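Local coordinates for 6-pyruvoyl tetrahydrobiopterin synthase (Plasmodium vivax, PDB 3LX3), which binds zinc and 2-amino-1,5-dihydropteridine-4,6-dione as a member of the 6-pyruvoyl tetrahydropterin synthase family, in an assembly of six chains, at residues E45-H50 with Y117-R122; R79-Q84 with L139-Q144; H87-P92 with F107-E112; E135-Y140 with V164-S169. All coordinates share one frame; numbering follows the deposited sequence.

Contact 1: E45-H50 with Y117-R122; sequences ETLHGH and YSFPKR. With ZN (zinc ion), chain B.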
# COMPACT_ATOMS: atom_id res chain seq x y z
N GLU A 45 13.24 9.11 -26.38
CA GLU A 45 13.87 8.32 -25.33
C GLU A 45 14.01 6.89 -25.75
O GLU A 45 13.46 6.49 -26.78
CB GLU A 45 13.08 8.41 -24.07
CG GLU A 45 11.82 7.70 -24.11
CD GLU A 45 10.95 7.93 -22.88
OE1 GLU A 45 11.46 8.37 -21.82
OE2 GLU A 45 9.76 7.61 -22.96
N THR A 46 14.77 6.14 -24.95
CA THR A 46 15.03 4.74 -25.22
C THR A 46 13.81 3.90 -24.95
O THR A 46 12.96 4.22 -24.09
CB THR A 46 16.23 4.24 -24.44
OG1 THR A 46 16.09 4.54 -23.05
CG2 THR A 46 17.53 4.88 -24.96
N LEU A 47 13.72 2.78 -25.66
CA LEU A 47 12.69 1.77 -25.42
C LEU A 47 12.71 1.24 -24.00
O LEU A 47 13.75 0.85 -23.48
CB LEU A 47 12.91 0.59 -26.40
CG LEU A 47 11.93 -0.57 -26.31
CD1 LEU A 47 10.56 -0.17 -26.75
CD2 LEU A 47 12.45 -1.72 -27.20
N HIS A 48 11.54 1.20 -23.38
CA HIS A 48 11.40 0.64 -22.05
C HIS A 48 9.94 0.21 -21.86
O HIS A 48 9.26 -0.06 -22.83
CB HIS A 48 11.88 1.68 -21.01
CG HIS A 48 11.03 2.91 -20.99
ND1 HIS A 48 11.10 3.89 -21.96
CD2 HIS A 48 10.05 3.28 -20.15
CE1 HIS A 48 10.18 4.81 -21.72
NE2 HIS A 48 9.52 4.47 -20.61
N GLY A 49 9.51 0.04 -20.62
CA GLY A 49 8.14 -0.37 -20.39
C GLY A 49 7.73 -0.11 -18.97
O GLY A 49 8.50 0.41 -18.18
N HIS A 50 6.47 -0.44 -18.72
CA HIS A 50 5.74 -0.15 -17.49
C HIS A 50 4.64 -1.17 -17.24
O HIS A 50 4.07 -1.72 -18.18
CB HIS A 50 5.06 1.19 -17.60
CG HIS A 50 5.99 2.34 -17.85
ND1 HIS A 50 6.92 2.75 -16.92
CD2 HIS A 50 6.14 3.14 -18.92
CE1 HIS A 50 7.60 3.77 -17.42
NE2 HIS A 50 7.15 4.03 -18.64
N TYR A 117 13.81 0.98 -35.20
CA TYR A 117 13.26 -0.16 -34.47
C TYR A 117 12.49 -1.03 -35.43
O TYR A 117 11.89 -0.52 -36.42
CB TYR A 117 12.24 0.35 -33.41
CG TYR A 117 12.85 1.27 -32.39
CD1 TYR A 117 13.24 0.82 -31.14
CD2 TYR A 117 13.06 2.60 -32.69
CE1 TYR A 117 13.82 1.68 -30.24
CE2 TYR A 117 13.64 3.45 -31.79
CZ TYR A 117 14.03 2.97 -30.56
OH TYR A 117 14.64 3.85 -29.67
N SER A 118 12.38 -2.31 -35.13
CA SER A 118 11.46 -3.16 -35.89
C SER A 118 10.86 -4.20 -34.95
O SER A 118 11.57 -4.81 -34.16
CB SER A 118 12.21 -3.85 -37.01
OG SER A 118 11.28 -4.62 -37.78
N PHE A 119 9.54 -4.33 -35.02
CA PHE A 119 8.83 -5.28 -34.18
C PHE A 119 7.79 -6.02 -35.00
O PHE A 119 7.21 -5.44 -35.90
CB PHE A 119 7.99 -4.54 -33.09
CG PHE A 119 8.71 -3.44 -32.31
CD1 PHE A 119 9.91 -3.68 -31.71
CD2 PHE A 119 8.18 -2.19 -32.19
CE1 PHE A 119 10.55 -2.66 -30.97
CE2 PHE A 119 8.88 -1.20 -31.44
CZ PHE A 119 9.98 -1.49 -30.81
N PRO A 120 7.53 -7.31 -34.69
CA PRO A 120 6.41 -7.93 -35.33
C PRO A 120 5.13 -7.12 -35.13
O PRO A 120 4.90 -6.60 -34.04
CB PRO A 120 6.28 -9.26 -34.61
CG PRO A 120 7.67 -9.53 -34.03
CD PRO A 120 8.13 -8.17 -33.67
N LYS A 121 4.30 -7.00 -36.15
CA LYS A 121 3.04 -6.25 -36.06
C LYS A 121 2.19 -6.75 -34.92
O LYS A 121 1.57 -5.96 -34.21
CB LYS A 121 2.25 -6.32 -37.37
CG LYS A 121 2.86 -5.60 -38.54
CD LYS A 121 2.06 -5.87 -39.82
CE LYS A 121 2.68 -5.27 -41.05
NZ LYS A 121 1.78 -5.66 -42.25
N ARG A 122 2.17 -8.07 -34.72
CA ARG A 122 1.33 -8.69 -33.68
C ARG A 122 1.80 -8.37 -32.27
O ARG A 122 1.03 -8.53 -31.32
CB ARG A 122 1.25 -10.20 -33.87
CG ARG A 122 2.53 -10.97 -33.71
CD ARG A 122 2.28 -12.49 -33.82
NE ARG A 122 1.32 -12.89 -32.80
CZ ARG A 122 1.62 -13.30 -31.56
NH1 ARG A 122 0.65 -13.61 -30.72
NH2 ARG A 122 2.88 -13.43 -31.17
ZN ZN B . 7.83 5.52 -19.94
O HOH W 1 8.32 7.34 -20.76
O HOH W 2 8.83 6.45 -18.24

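Contact 2: R79-Q84 with L139-Q144; sequences RKVCKQ and LYILNQ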
# COMPACT_ATOMS: atom_id res chain seq x y z
N ARG A 79 -11.33 -4.28 -17.21
CA ARG A 79 -10.43 -5.41 -17.49
C ARG A 79 -10.36 -5.67 -18.99
O ARG A 79 -9.28 -5.94 -19.52
CB ARG A 79 -10.87 -6.68 -16.76
CG ARG A 79 -10.73 -6.64 -15.24
CD ARG A 79 -11.16 -7.97 -14.56
NE ARG A 79 -12.07 -8.80 -15.37
CZ ARG A 79 -13.36 -9.07 -15.11
NH1 ARG A 79 -14.01 -8.60 -14.03
NH2 ARG A 79 -14.02 -9.85 -15.98
N LYS A 80 -11.49 -5.63 -19.68
CA LYS A 80 -11.53 -5.87 -21.13
C LYS A 80 -10.62 -4.88 -21.89
O LYS A 80 -9.81 -5.29 -22.75
CB LYS A 80 -12.97 -5.78 -21.64
CG LYS A 80 -13.08 -6.06 -23.13
CD LYS A 80 -14.53 -6.06 -23.60
CE LYS A 80 -14.59 -6.54 -25.05
NZ LYS A 80 -15.89 -6.21 -25.70
N VAL A 81 -10.76 -3.59 -21.59
CA VAL A 81 -9.95 -2.55 -22.25
C VAL A 81 -8.50 -2.75 -21.93
O VAL A 81 -7.65 -2.75 -22.82
CB VAL A 81 -10.42 -1.14 -21.88
CG1 VAL A 81 -9.48 -0.06 -22.43
CG2 VAL A 81 -11.82 -0.92 -22.41
N CYS A 82 -8.19 -2.96 -20.66
CA CYS A 82 -6.78 -3.24 -20.27
C CYS A 82 -6.19 -4.43 -21.00
O CYS A 82 -5.04 -4.39 -21.45
CB CYS A 82 -6.65 -3.48 -18.76
SG CYS A 82 -6.84 -2.06 -17.72
N LYS A 83 -6.97 -5.50 -21.16
CA LYS A 83 -6.47 -6.71 -21.75
C LYS A 83 -6.11 -6.48 -23.21
O LYS A 83 -5.16 -7.14 -23.70
CB LYS A 83 -7.49 -7.84 -21.56
CG LYS A 83 -7.10 -9.18 -22.16
CD LYS A 83 -5.96 -9.87 -21.43
CE LYS A 83 -5.72 -11.27 -22.07
NZ LYS A 83 -4.41 -11.90 -21.70
N GLN A 84 -6.79 -5.56 -23.91
CA GLN A 84 -6.48 -5.28 -25.29
C GLN A 84 -5.09 -4.68 -25.45
O GLN A 84 -4.39 -4.93 -26.43
CB GLN A 84 -7.51 -4.34 -25.90
CG GLN A 84 -8.91 -4.96 -25.95
CD GLN A 84 -10.02 -3.93 -26.19
OE1 GLN A 84 -9.77 -2.71 -26.25
NE2 GLN A 84 -11.25 -4.42 -26.34
N LEU A 139 -6.73 9.54 -22.29
CA LEU A 139 -7.82 9.97 -23.16
C LEU A 139 -8.36 8.82 -24.01
O LEU A 139 -9.57 8.67 -24.16
CB LEU A 139 -7.40 11.15 -24.08
CG LEU A 139 -7.26 12.56 -23.54
CD1 LEU A 139 -6.81 13.46 -24.71
CD2 LEU A 139 -8.59 13.10 -22.96
N TYR A 140 -7.45 8.02 -24.57
CA TYR A 140 -7.83 6.89 -25.39
C TYR A 140 -8.66 5.90 -24.56
O TYR A 140 -9.72 5.42 -24.99
CB TYR A 140 -6.57 6.19 -25.96
CG TYR A 140 -6.91 4.90 -26.60
CD1 TYR A 140 -7.54 4.87 -27.83
CD2 TYR A 140 -6.62 3.69 -25.97
CE1 TYR A 140 -7.87 3.68 -28.43
CE2 TYR A 140 -6.95 2.49 -26.57
CZ TYR A 140 -7.57 2.50 -27.80
OH TYR A 140 -7.91 1.31 -28.40
N ILE A 141 -8.17 5.60 -23.35
CA ILE A 141 -8.85 4.61 -22.49
C ILE A 141 -10.22 5.11 -22.08
O ILE A 141 -11.20 4.32 -22.07
CB ILE A 141 -8.00 4.23 -21.30
CG1 ILE A 141 -6.81 3.42 -21.78
CG2 ILE A 141 -8.81 3.45 -20.24
CD1 ILE A 141 -5.88 2.98 -20.72
N LEU A 142 -10.32 6.38 -21.74
CA LEU A 142 -11.62 6.95 -21.38
C LEU A 142 -12.63 6.77 -22.51
O LEU A 142 -13.77 6.34 -22.29
CB LEU A 142 -11.48 8.44 -21.05
CG LEU A 142 -12.77 9.22 -20.74
CD1 LEU A 142 -13.45 8.62 -19.52
CD2 LEU A 142 -12.42 10.69 -20.52
N ASN A 143 -12.23 7.12 -23.73
CA ASN A 143 -13.11 6.96 -24.87
C ASN A 143 -13.52 5.50 -25.08
O ASN A 143 -14.69 5.18 -25.29
CB ASN A 143 -12.45 7.50 -26.14
CG ASN A 143 -13.41 7.54 -27.31
OD1 ASN A 143 -14.35 8.31 -27.31
ND2 ASN A 143 -13.16 6.70 -28.30
N GLN A 144 -12.56 4.60 -24.98
CA GLN A 144 -12.82 3.16 -25.15
C GLN A 144 -13.75 2.64 -24.08
O GLN A 144 -14.62 1.81 -24.36
CB GLN A 144 -11.53 2.35 -25.14
CG GLN A 144 -10.66 2.51 -26.35
CD GLN A 144 -11.36 2.14 -27.65
OE1 GLN A 144 -11.59 2.98 -28.51
NE2 GLN A 144 -11.76 0.90 -27.74
O HOH W 3 -7.10 -1.03 -27.45

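Contact 3: H87-P92 with F107-E112; sequences HHFILP and FKITCE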
# COMPACT_ATOMS: atom_id res chain seq x y z
N HIS A 87 0.60 -6.52 -22.72
CA HIS A 87 1.58 -7.43 -23.33
C HIS A 87 1.88 -7.06 -24.76
O HIS A 87 2.04 -7.90 -25.61
CB HIS A 87 1.21 -8.91 -23.23
CG HIS A 87 1.96 -9.61 -22.16
ND1 HIS A 87 2.88 -10.60 -22.41
CD2 HIS A 87 1.98 -9.39 -20.83
CE1 HIS A 87 3.40 -11.00 -21.26
NE2 HIS A 87 2.87 -10.29 -20.29
N HIS A 88 1.98 -5.78 -25.03
CA HIS A 88 2.39 -5.28 -26.34
C HIS A 88 3.23 -4.04 -26.23
O HIS A 88 3.32 -3.38 -25.18
CB HIS A 88 1.14 -4.82 -27.15
CG HIS A 88 0.21 -5.91 -27.49
ND1 HIS A 88 -0.88 -6.20 -26.70
CD2 HIS A 88 0.18 -6.78 -28.52
CE1 HIS A 88 -1.55 -7.20 -27.24
NE2 HIS A 88 -0.93 -7.57 -28.35
N PHE A 89 3.84 -3.67 -27.36
CA PHE A 89 4.39 -2.36 -27.58
C PHE A 89 3.27 -1.40 -27.99
O PHE A 89 2.53 -1.70 -28.95
CB PHE A 89 5.50 -2.38 -28.65
CG PHE A 89 6.03 -1.02 -29.00
CD1 PHE A 89 6.99 -0.41 -28.25
CD2 PHE A 89 5.58 -0.35 -30.15
CE1 PHE A 89 7.47 0.80 -28.57
CE2 PHE A 89 6.07 0.87 -30.48
CZ PHE A 89 6.99 1.47 -29.70
N ILE A 90 3.17 -0.25 -27.32
CA ILE A 90 2.17 0.76 -27.66
C ILE A 90 2.68 1.63 -28.78
O ILE A 90 3.65 2.37 -28.61
CB ILE A 90 1.81 1.61 -26.44
CG1 ILE A 90 1.16 0.71 -25.37
CG2 ILE A 90 0.88 2.74 -26.86
CD1 ILE A 90 1.02 1.44 -24.03
N LEU A 91 2.02 1.55 -29.94
CA LEU A 91 2.48 2.24 -31.15
C LEU A 91 1.56 3.43 -31.41
O LEU A 91 0.40 3.23 -31.77
CB LEU A 91 2.50 1.28 -32.35
CG LEU A 91 3.05 1.79 -33.67
CD1 LEU A 91 4.40 2.32 -33.54
CD2 LEU A 91 2.99 0.62 -34.69
N PRO A 92 2.08 4.65 -31.23
CA PRO A 92 1.25 5.83 -31.47
C PRO A 92 1.19 6.14 -32.92
O PRO A 92 2.11 6.79 -33.45
CB PRO A 92 1.99 6.92 -30.67
CG PRO A 92 3.34 6.52 -30.63
CD PRO A 92 3.41 5.02 -30.72
N PHE A 107 6.38 -3.88 -38.08
CA PHE A 107 6.42 -2.41 -38.16
C PHE A 107 7.85 -1.98 -37.92
O PHE A 107 8.49 -2.40 -36.93
CB PHE A 107 5.54 -1.76 -37.10
CG PHE A 107 4.04 -1.91 -37.32
CD1 PHE A 107 3.42 -1.39 -38.46
CD2 PHE A 107 3.26 -2.56 -36.38
CE1 PHE A 107 2.06 -1.52 -38.64
CE2 PHE A 107 1.90 -2.70 -36.57
CZ PHE A 107 1.32 -2.20 -37.72
N LYS A 108 8.34 -1.15 -38.84
CA LYS A 108 9.65 -0.53 -38.71
C LYS A 108 9.44 0.95 -38.39
O LYS A 108 8.70 1.65 -39.07
CB LYS A 108 10.48 -0.73 -39.97
CG LYS A 108 11.81 0.03 -39.99
CD LYS A 108 12.53 -0.22 -41.28
CE LYS A 108 13.80 0.58 -41.34
NZ LYS A 108 14.51 0.34 -42.64
N ILE A 109 10.06 1.43 -37.33
CA ILE A 109 9.89 2.78 -36.85
C ILE A 109 11.22 3.49 -36.96
O ILE A 109 12.21 3.01 -36.42
CB ILE A 109 9.47 2.81 -35.38
CG1 ILE A 109 8.18 2.01 -35.17
CG2 ILE A 109 9.26 4.29 -34.90
CD1 ILE A 109 7.76 1.92 -33.71
N THR A 110 11.25 4.61 -37.69
CA THR A 110 12.45 5.41 -37.84
C THR A 110 12.21 6.77 -37.17
O THR A 110 11.19 7.42 -37.40
CB THR A 110 12.84 5.62 -39.28
OG1 THR A 110 12.97 4.34 -39.93
CG2 THR A 110 14.18 6.36 -39.37
N CYS A 111 13.14 7.16 -36.33
CA CYS A 111 13.02 8.38 -35.52
C CYS A 111 13.72 9.57 -36.19
O CYS A 111 14.47 9.40 -37.16
CB CYS A 111 13.62 8.17 -34.16
SG CYS A 111 12.76 6.78 -33.29
N GLU A 112 13.50 10.77 -35.66
CA GLU A 112 14.12 12.01 -36.14
C GLU A 112 15.64 11.95 -36.10
O GLU A 112 16.31 12.59 -36.91
CB GLU A 112 13.74 13.21 -35.24
CG GLU A 112 12.30 13.68 -35.20
CD GLU A 112 12.18 15.04 -34.45
OE1 GLU A 112 11.72 16.00 -35.10
OE2 GLU A 112 12.59 15.17 -33.26

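Contact 4: E135-Y140 with V164-S169; sequences EEIGLY and VTVSES. With XTN (2-amino-1,5-dihydropteridine-4,6-dione), chain C.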
# COMPACT_ATOMS: atom_id res chain seq x y z
N GLU A 135 -1.05 10.97 -20.42
CA GLU A 135 -2.19 11.80 -20.73
C GLU A 135 -2.95 11.30 -21.96
O GLU A 135 -4.17 11.14 -21.91
CB GLU A 135 -1.75 13.23 -20.98
CG GLU A 135 -1.22 14.03 -19.80
CD GLU A 135 0.31 13.98 -19.63
OE1 GLU A 135 0.90 12.88 -19.81
OE2 GLU A 135 0.85 15.04 -19.24
N GLU A 136 -2.25 11.06 -23.06
CA GLU A 136 -2.93 10.64 -24.27
C GLU A 136 -3.43 9.20 -24.19
O GLU A 136 -4.50 8.90 -24.74
CB GLU A 136 -2.02 10.83 -25.48
CG GLU A 136 -1.83 12.33 -25.81
CD GLU A 136 -1.00 12.54 -27.07
OE1 GLU A 136 -1.24 11.87 -28.09
OE2 GLU A 136 -0.21 13.47 -27.06
N ILE A 137 -2.70 8.34 -23.49
CA ILE A 137 -3.18 7.00 -23.22
C ILE A 137 -4.47 7.06 -22.39
O ILE A 137 -5.45 6.36 -22.67
CB ILE A 137 -2.11 6.13 -22.55
CG1 ILE A 137 -1.00 5.86 -23.55
CG2 ILE A 137 -2.66 4.79 -22.02
CD1 ILE A 137 0.27 5.28 -22.90
N GLY A 138 -4.49 7.93 -21.38
CA GLY A 138 -5.69 8.10 -20.60
C GLY A 138 -6.90 8.55 -21.41
O GLY A 138 -8.02 8.04 -21.25
N LEU A 139 -6.73 9.54 -22.29
CA LEU A 139 -7.82 9.97 -23.16
C LEU A 139 -8.36 8.82 -24.01
O LEU A 139 -9.57 8.67 -24.16
CB LEU A 139 -7.40 11.15 -24.08
CG LEU A 139 -7.26 12.56 -23.54
CD1 LEU A 139 -6.81 13.46 -24.71
CD2 LEU A 139 -8.59 13.10 -22.96
N TYR A 140 -7.45 8.02 -24.57
CA TYR A 140 -7.83 6.89 -25.39
C TYR A 140 -8.66 5.90 -24.56
O TYR A 140 -9.72 5.42 -24.99
CB TYR A 140 -6.57 6.19 -25.96
CG TYR A 140 -6.91 4.90 -26.60
CD1 TYR A 140 -7.54 4.87 -27.83
CD2 TYR A 140 -6.62 3.69 -25.97
CE1 TYR A 140 -7.87 3.68 -28.43
CE2 TYR A 140 -6.95 2.49 -26.57
CZ TYR A 140 -7.57 2.50 -27.80
OH TYR A 140 -7.91 1.31 -28.40
N VAL A 164 -11.04 8.70 -15.92
CA VAL A 164 -10.00 7.71 -15.90
C VAL A 164 -8.68 8.29 -15.40
O VAL A 164 -8.30 9.41 -15.78
CB VAL A 164 -9.79 7.13 -17.34
CG1 VAL A 164 -8.45 6.51 -17.57
CG2 VAL A 164 -10.96 6.16 -17.69
N THR A 165 -8.01 7.52 -14.54
CA THR A 165 -6.65 7.79 -14.11
C THR A 165 -5.78 6.67 -14.65
O THR A 165 -6.07 5.50 -14.44
CB THR A 165 -6.54 7.90 -12.58
OG1 THR A 165 -7.39 8.97 -12.14
CG2 THR A 165 -5.10 8.16 -12.18
N VAL A 166 -4.72 7.04 -15.35
CA VAL A 166 -3.69 6.08 -15.82
C VAL A 166 -2.38 6.45 -15.16
O VAL A 166 -1.98 7.62 -15.07
CB VAL A 166 -3.55 6.12 -17.35
CG1 VAL A 166 -2.34 5.23 -17.79
CG2 VAL A 166 -4.83 5.70 -18.04
N SER A 167 -1.67 5.44 -14.68
CA SER A 167 -0.29 5.65 -14.21
C SER A 167 0.70 4.81 -14.99
O SER A 167 0.40 3.64 -15.27
CB SER A 167 -0.23 5.34 -12.75
OG SER A 167 -0.48 4.02 -12.42
N GLU A 168 1.85 5.38 -15.39
CA GLU A 168 2.96 4.63 -15.91
C GLU A 168 3.58 3.88 -14.74
O GLU A 168 4.01 2.78 -14.90
CB GLU A 168 4.11 5.52 -16.44
CG GLU A 168 4.14 5.93 -17.88
CD GLU A 168 5.41 6.78 -18.16
OE1 GLU A 168 6.10 7.13 -17.18
OE2 GLU A 168 5.75 7.04 -19.34
N SER A 169 3.67 4.54 -13.60
CA SER A 169 4.23 3.97 -12.36
C SER A 169 3.41 4.64 -11.28
O SER A 169 2.81 5.70 -11.53
CB SER A 169 5.72 4.27 -12.28
OG SER A 169 5.94 5.62 -11.98
N1 XTN C . 5.52 13.66 -18.25
C2 XTN C . 4.20 13.63 -18.48
N2 XTN C . 3.43 14.70 -18.23
N3 XTN C . 3.59 12.47 -19.05
C4 XTN C . 4.30 11.36 -19.30
O4 XTN C . 3.70 10.36 -19.77
N5 XTN C . 6.47 10.33 -19.25
C6 XTN C . 7.81 10.40 -19.00
O6 XTN C . 8.52 9.42 -19.22
C7 XTN C . 8.37 11.62 -18.50
N8 XTN C . 7.56 12.65 -18.28
C4A XTN C . 5.66 11.41 -19.01
C8A XTN C . 6.25 12.57 -18.50

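Contact 1: E45-H50 with Y117-R122
Leu47 holds its CG anti to the backbone N (chi1 180°), whereas Tyr117 turns its CG to the other side, anti to its own carbonyl carbon (chi1 -61°), and these two choices bring leucine and ring together. Leu47 meets the ring low on its side chain: CB lies 4.1 Å from CE1 of Tyr117, approaching the ring obliquely. One branch reaches further, and CD1 comes within 4.3 Å of CZ of Phe119, again at a slant. A single aliphatic side chain thus rests against two aromatic residues that alternate along strand 116-120. The phenol OH of Tyr117 finds its polar partner beyond the pair, in Asp123 of the second subunit, which also accepts from the backbone N of Leu47.

The loop so packed runs straight into a metal site, on the antiparallel sheet of the T-fold to which this family belongs. His48 and His50, alternate residues at the start of strand 48-61, each bind zinc through NE2 at 2.1 Å, and His36 from the adjoining strand supplies a third imidazole. Two waters join them, water 1 at 2.0 Å from the metal. Second-shell bonds help to position these groups: ND1 of His48 donates to Thr46 O at 2.8 Å, nearly straight at 171° and within the ring plane, which restrains rotation of the imidazole. Water 1 lies 2.6 Å from Glu45 OE2 and probably donates to it, and the same oxygen is also held by the backbone N of Ile38.

Contact 2: R79-Q84 with L139-Q144
Val81, Gln144 and Ile141 carry most of this helix-helix contact, with Val81 the principal contributor. Its CG1 methyl, set anti to the backbone N by a chi1 of 173°, reaches the facing helix between two residues three positions apart. There it stands 4.2 Å from CG2 of Ile141 and equally 4.2 Å from CB of Gln144. Both encounters are oblique, the valine crossing each partner at a slant. Only the aliphatic root of Gln144 is used by Val81, for the chain bends at chi2 (-59°) and carries the amide aside. CG of Gln144 lies 3.4 Å above one face of the Tyr140 ring, displaced toward the rim, so the glutamine is packed against a neighbour on its own helix as well.

The border is more polar. NE2 of Gln144 remains 4.4 Å from OE1 of Gln84, too far for a direct bond. A water offers a looser connection, lying 2.7 Å from OH of Tyr140 at the edge of that ring and donating a weak bond to OE1 of Gln84. Apolar groups inside and amides with solvent at the margin make this a small worked example of helix packing at a partly buried seam.

The axes of the two short segments approach to 10.5 Å with their directions 133° apart. Lys80 of helix 71-85 forms a salt bridge with Glu148, further along helix 134-149. Beneath the helices lies the antiparallel sheet: Ile141 also touches Phe32 of strand 20-40 and Val164 and Val166 of strand 161-167.

Contact 3: H87-P92 with F107-E112
Leu91 packs against Phe107 and Ile109 at once, and its side chain shows how a forked residue can serve two partners. CB leaves the backbone toward strand 106-111 and sets the direction. CG sits anti to the backbone N (chi1 -175°), and from there the two methyls part company. CD2 settles over one face of the Phe107 ring, 3.9 Å from the centroid and 22° off the ring normal, a CH-pi contact. It is displaced toward one rim, so CD2 of Phe107 is its nearest ring atom, at 3.6 Å. CD1 takes the other course and presses on the end of Ile109, where the two CD1 methyls stand 3.4 Å apart, a tight fit for two methyls. Here the two side chains run alongside in opposing senses, and CG1 of Ile109 lies 4.1 Å from CD1 of Leu91.

CD1 of Leu91 also lies in plane at the edge of the Phe89 ring, two residues back on its own strand. The Phe89 ring also meets the isoleucine: its CE2 is 3.8 Å from CD1 of Ile109, at an oblique approach. The isoleucine methyl is therefore shared by Phe89 and Leu91, and the interior of the contact is wholly hydrocarbon and aromatic.

The axes of the two strand segments approach to 10.6 Å, and the strands belong to different sheets, with side chains filling the interval. Strand 89-92 pairs in parallel with strand 124-127, while strand 106-111 is the middle of three antiparallel strands, flanked by 98-103 and 116-120; Phe119 of the latter meets the Phe89 ring.

Contact 4: E135-Y140 with V164-S169
The pocket for 2-amino-1,5-dihydropteridine-4,6-dione opens at the end of this contact, where helix 134-149 lies across strand 161-167 of the antiparallel sheet. The packing behind it centres on Gly138, whose CA comes 3.6 Å from CG2 of Val166. Helix and strand run close here, their segment axes approaching to 7.9 Å at 140°. Val166 spreads its branches: CG2, anti to the carbonyl carbon, meets the glycine, while CG1 turns to CG2 of Ile137 at 4.3 Å. Two residues earlier on the strand, CG1 of Val164 lies 4.0 Å from the backbone O of Gly138.

Beyond these apolar residues two acids reach the ligand, one from each segment. Glu135, bent at chi2 (93°), brings its carboxylate alongside one end of the pteridine: OE2 accepts from N2 at 2.8 Å, and OE1 lies 2.8 Å from N3. The same OE2 also accepts from the backbone N of Val68 of the third subunit. Glu168 extends beyond CG to the other end, where OE2 takes a weak bond from N5 at 3.4 Å.

Glu168 belongs to the zinc site as well, and Thr134 adds another bond to the ligand. Holding the ligand by carboxylates at both ends probably fixes its orientation, firmly at N2 and more loosely beside the metal.

In the fold
All four contacts are mainly apolar across their interfaces, yet their settings differ. Contacts 1, 3 and 4 are buried, whereas contact 2 is partly buried and carries amides and a water at its margin. Contacts 1 and 3 have centres about 5 Å apart and share the three-stranded sheet, where 106-111 and 116-120 are neighbours; both are rich in aromatic residues and touch the second subunit. Contacts 2 and 4, centres about 10 Å apart, use overlapping parts of helix 134-149 and pack aliphatic groups. Contacts 1 and 4 lie about 19 Å apart by their centres, yet converge on zinc through His48, His50 and Glu168, joining packing to polar site chemistry.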